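Local coordinates for membrane-associated protein VP24 (Marburg virus - Musoke, Kenya, 1980, PDB 4OR8) that may act as a minor matrix protein with a part in assembling the viral nucleocapsid and in the budding of virions, at residues T66-T69 with L70-L74; V183-D186 with H187-S191. One frame throughout, in Å; residues are numbered along the deposited sequence.

Contact 1: T66-T69 with L70-L74; sequences TGMT and LLHHL
Met68 and His72, one turn apart on the same helix, illustrate how a side chain can share the backbone acceptor that its own main chain already uses. The carbonyl oxygen of Met68 takes the usual helical bond from the backbone N of His72 and a second, nearly straight one from the imidazole, with His72 ND1 at 2.7 Å from Met68 O. The two donors arrive from opposite faces of the carbonyl plane, while the oxygen lies in the plane of the imidazole, at its edge. His72 CG stands opposite its own carbonyl carbon and beside its backbone N (chi1 -78°), which folds the ring back toward the start of the helix. This grip would restrict rotation of the ring and fix ND1 as the protonated nitrogen toward Met68. The thioether chain of Met68 bends at chi2 and chi3 and crosses the imidazole obliquely, bringing Met68 CE to 3.9 Å from His72 CE1.

Gly67 occupies the N-cap, and its carbonyl opens the helical bonding by accepting from Leu71 N at 2.7 Å. Leu71 CD1 lies near Met68 SD in a loose apolar contact of 4.4 Å. Thr69 O receives His73 N at 3.1 Å. Helix 68-73 follows strand 59-64 and lies against the mixed sheet: Met68, Leu71 and His72 touch Ile101 of strand 100-101, and Leu71 continues onto Phe235 and Leu237 of strand 228-239 and Phe94 of helix 91-94. Leu70 and His73 also pack on Val49 of the second subunit.

Contact 2: V183-D186 with H187-S191; sequences VVND and HGKPS
In Asn185, chi1 of 54° sets CG between the backbone N and the carbonyl carbon, and chi2 of 92° turns the amide so that OD1 and ND2 meet the backbone of 187-189. The result is a worked example of a single buried amide organising a chain reversal. Asn185 OD1 accepts from two backbone groups, Lys189 N at 3.1 Å and His187 N at 3.2 Å, each meeting a lone pair in the carbonyl plane. On the other side of the amide, Asn185 ND2 gives an almost straight bond of 2.8 Å to Val183 O and a weak one to Lys189 O. With both ends of the group engaged, the amide is unlikely to flip or rotate.

The His187 ring stands over the same side chain. Asn185 CB makes a CH-pi contact, 3.9 Å from the ring centroid, and Asn185 OD1 lies above the centre of that face. At the ring edge, His187 ND1 donates to Asp186 OD1 at 3.0 Å, with the carboxylate and imidazole planes 76° apart. This partner, together with Glu250 of the second subunit packing nearby, would tend to stabilise a positive charge on the imidazole. Nearer the loop ends, a water accepts from Asn185 N and is hydrogen-bonded to Ser191 OG, while Ser191 CB packs against Val184 CA at 3.9 Å.

The bond from His187 N to Asn185 OD1 closes an Asx turn; Lys189 N adds a second bond to the same oxygen, so the side chain bridges the reversed chain in the loop between helix 161-178 and strand 192-196.

In the fold
Contacts 1 and 2 are separate sites in the same chain, with centres 23 Å apart and nearest atoms about 12 Å apart. Both are partly buried, and both touch the second subunit, yet they hold different elements. In contact 1 regular helical bonds carry the backbone, a histidine adds one more bond, and buried leucines face sheet, helix and the partner chain. Contact 2 has no regular secondary structure: a buried asparagine amide supplies much of the bonding, helped by a water, while Asp186 and Gly188 are exposed. The histidine's acceptor differs accordingly, backbone in the helix and a charged side chain in the loop.

Contact 1: T66-T69 with L70-L74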
loop_
_atom_site.group_PDB
_atom_site.type_symbol
_atom_site.label_atom_id
_atom_site.label_comp_id
_atom_site.label_asym_id
_atom_site.label_seq_id
_atom_site.Cartn_x
_atom_site.Cartn_y
_atom_site.Cartn_z
ATOM N N THR B 66 5.836 4.556 -7.387
ATOM C CA THR B 66 4.696 5.243 -6.790
ATOM C C THR B 66 5.073 6.328 -5.782
ATOM O O THR B 66 5.891 6.110 -4.890
ATOM C CB THR B 66 3.744 4.237 -6.106
ATOM O OG1 THR B 66 3.376 3.216 -7.041
ATOM C CG2 THR B 66 2.488 4.935 -5.602
ATOM N N GLY B 67 4.463 7.498 -5.940
ATOM C CA GLY B 67 4.541 8.542 -4.937
ATOM C C GLY B 67 5.599 9.600 -5.171
ATOM O O GLY B 67 5.562 10.659 -4.549
ATOM N N MET B 68 6.541 9.314 -6.063
ATOM C CA MET B 68 7.662 10.215 -6.302
ATOM C C MET B 68 7.225 11.584 -6.810
ATOM O O MET B 68 7.738 12.610 -6.368
ATOM C CB MET B 68 8.660 9.579 -7.270
ATOM C CG MET B 68 9.351 8.362 -6.691
ATOM S SD MET B 68 10.098 8.733 -5.089
ATOM C CE MET B 68 11.396 9.869 -5.579
ATOM N N THR B 69 6.275 11.593 -7.737
ATOM C CA THR B 69 5.758 12.844 -8.272
ATOM C C THR B 69 5.017 13.609 -7.182
ATOM O O THR B 69 5.199 14.816 -7.024
ATOM C CB THR B 69 4.819 12.602 -9.465
ATOM O OG1 THR B 69 5.508 11.856 -10.474
ATOM C CG2 THR B 69 4.358 13.926 -10.055
ATOM N N LEU B 70 4.193 12.893 -6.424
ATOM C CA LEU B 70 3.427 13.491 -5.337
ATOM C C LEU B 70 4.321 14.063 -4.239
ATOM O O LEU B 70 4.099 15.182 -3.779
ATOM C CB LEU B 70 2.455 12.473 -4.739
ATOM C CG LEU B 70 1.597 12.987 -3.581
ATOM C CD1 LEU B 70 0.682 14.115 -4.043
ATOM C CD2 LEU B 70 0.795 11.856 -2.962
ATOM N N LEU B 71 5.324 13.295 -3.822
ATOM C CA LEU B 71 6.244 13.732 -2.771
ATOM C C LEU B 71 6.922 15.048 -3.121
ATOM O O LEU B 71 7.057 15.933 -2.274
ATOM C CB LEU B 71 7.311 12.670 -2.501
ATOM C CG LEU B 71 6.919 11.473 -1.636
ATOM C CD1 LEU B 71 8.082 10.501 -1.538
ATOM C CD2 LEU B 71 6.480 11.933 -0.255
ATOM N N HIS B 72 7.353 15.170 -4.371
ATOM C CA HIS B 72 8.009 16.386 -4.819
ATOM C C HIS B 72 7.050 17.569 -4.824
ATOM O O HIS B 72 7.415 18.673 -4.424
ATOM C CB HIS B 72 8.644 16.184 -6.196
ATOM C CG HIS B 72 9.945 15.444 -6.155
ATOM N ND1 HIS B 72 10.023 14.069 -6.209
ATOM C CD2 HIS B 72 11.220 15.889 -6.055
ATOM C CE1 HIS B 72 11.290 13.699 -6.148
ATOM N NE2 HIS B 72 12.036 14.785 -6.054
ATOM N N HIS B 73 5.818 17.331 -5.255
ATOM C CA HIS B 73 4.815 18.385 -5.305
ATOM C C HIS B 73 4.420 18.889 -3.913
ATOM O O HIS B 73 4.173 20.078 -3.722
ATOM C CB HIS B 73 3.574 17.909 -6.059
ATOM C CG HIS B 73 2.514 18.956 -6.186
ATOM N ND1 HIS B 73 2.745 20.181 -6.772
ATOM C CD2 HIS B 73 1.218 18.964 -5.793
ATOM C CE1 HIS B 73 1.636 20.898 -6.740
ATOM N NE2 HIS B 73 0.695 20.182 -6.152
ATOM N N LEU B 74 4.371 17.981 -2.945
ATOM C CA LEU B 74 4.000 18.330 -1.577
ATOM C C LEU B 74 5.002 19.268 -0.890
ATOM O O LEU B 74 4.707 19.838 0.163
ATOM C CB LEU B 74 3.810 17.065 -0.738
ATOM C CG LEU B 74 2.637 16.152 -1.097
ATOM C CD1 LEU B 74 2.666 14.890 -0.248
ATOM C CD2 LEU B 74 1.320 16.883 -0.926
#

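Contact 2: V183-D186 with H187-S191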
loop_
_atom_site.group_PDB
_atom_site.type_symbol
_atom_site.label_atom_id
_atom_site.label_comp_id
_atom_site.label_asym_id
_atom_site.label_seq_id
_atom_site.Cartn_x
_atom_site.Cartn_y
_atom_site.Cartn_z
ATOM N N VAL B 183 -1.795 3.836 10.781
ATOM C CA VAL B 183 -1.628 5.036 9.981
ATOM C C VAL B 183 -1.861 6.223 10.908
ATOM O O VAL B 183 -2.545 6.088 11.921
ATOM C CB VAL B 183 -2.630 5.058 8.809
ATOM C CG1 VAL B 183 -2.374 6.239 7.896
ATOM C CG2 VAL B 183 -2.526 3.771 8.021
ATOM N N VAL B 184 -1.270 7.370 10.582
ATOM C CA VAL B 184 -1.419 8.565 11.402
ATOM C C VAL B 184 -2.887 8.834 11.717
ATOM O O VAL B 184 -3.747 8.782 10.842
ATOM C CB VAL B 184 -0.770 9.797 10.747
ATOM C CG1 VAL B 184 0.733 9.605 10.659
ATOM C CG2 VAL B 184 -1.353 10.037 9.373
ATOM N N ASN B 185 -3.162 9.088 12.990
ATOM C CA ASN B 185 -4.529 9.190 13.471
ATOM C C ASN B 185 -4.669 10.280 14.519
ATOM O O ASN B 185 -3.685 10.905 14.915
ATOM C CB ASN B 185 -4.974 7.847 14.050
ATOM C CG ASN B 185 -4.021 7.327 15.105
ATOM O OD1 ASN B 185 -4.200 7.579 16.294
ATOM N ND2 ASN B 185 -2.994 6.604 14.673
ATOM N N ASP B 186 -5.899 10.499 14.970
ATOM C CA ASP B 186 -6.176 11.533 15.957
ATOM C C ASP B 186 -6.605 10.936 17.292
ATOM O O ASP B 186 -7.184 11.627 18.128
ATOM C CB ASP B 186 -7.250 12.496 15.438
ATOM C CG ASP B 186 -8.596 11.819 15.228
ATOM O OD1 ASP B 186 -8.634 10.578 15.081
ATOM O OD2 ASP B 186 -9.619 12.534 15.204
ATOM N N HIS B 187 -6.325 9.651 17.488
ATOM C CA HIS B 187 -6.698 8.982 18.732
ATOM C C HIS B 187 -5.562 8.187 19.379
ATOM O O HIS B 187 -5.731 7.018 19.732
ATOM C CB HIS B 187 -7.946 8.110 18.544
ATOM C CG HIS B 187 -7.929 7.280 17.298
ATOM N ND1 HIS B 187 -8.211 7.801 16.054
ATOM C CD2 HIS B 187 -7.686 5.961 17.108
ATOM C CE1 HIS B 187 -8.130 6.842 15.148
ATOM N NE2 HIS B 187 -7.814 5.716 15.762
ATOM N N GLY B 188 -4.412 8.841 19.525
ATOM C CA GLY B 188 -3.305 8.338 20.323
ATOM C C GLY B 188 -2.825 6.927 20.043
ATOM O O GLY B 188 -2.585 6.150 20.966
ATOM N N LYS B 189 -2.676 6.594 18.768
ATOM C CA LYS B 189 -2.164 5.285 18.390
ATOM C C LYS B 189 -0.778 5.409 17.771
ATOM O O LYS B 189 -0.526 6.319 16.979
ATOM C CB LYS B 189 -3.128 4.587 17.436
ATOM C CG LYS B 189 -4.365 4.048 18.127
ATOM C CD LYS B 189 -5.308 3.376 17.148
ATOM C CE LYS B 189 -6.349 2.545 17.883
ATOM N NZ LYS B 189 -7.020 3.324 18.961
ATOM N N PRO B 190 0.132 4.499 18.154
ATOM C CA PRO B 190 1.521 4.477 17.684
ATOM C C PRO B 190 1.594 4.407 16.168
ATOM O O PRO B 190 1.322 3.363 15.579
ATOM C CB PRO B 190 2.071 3.185 18.293
ATOM C CG PRO B 190 1.232 2.958 19.494
ATOM C CD PRO B 190 -0.138 3.415 19.113
ATOM N N SER B 191 1.956 5.522 15.547
ATOM C CA SER B 191 1.988 5.606 14.098
ATOM C C SER B 191 3.414 5.613 13.566
ATOM O O SER B 191 3.627 5.647 12.357
ATOM C CB SER B 191 1.246 6.855 13.626
ATOM O OG SER B 191 1.814 8.022 14.191
HETATM O O HOH W 1 -0.676 9.320 14.744
#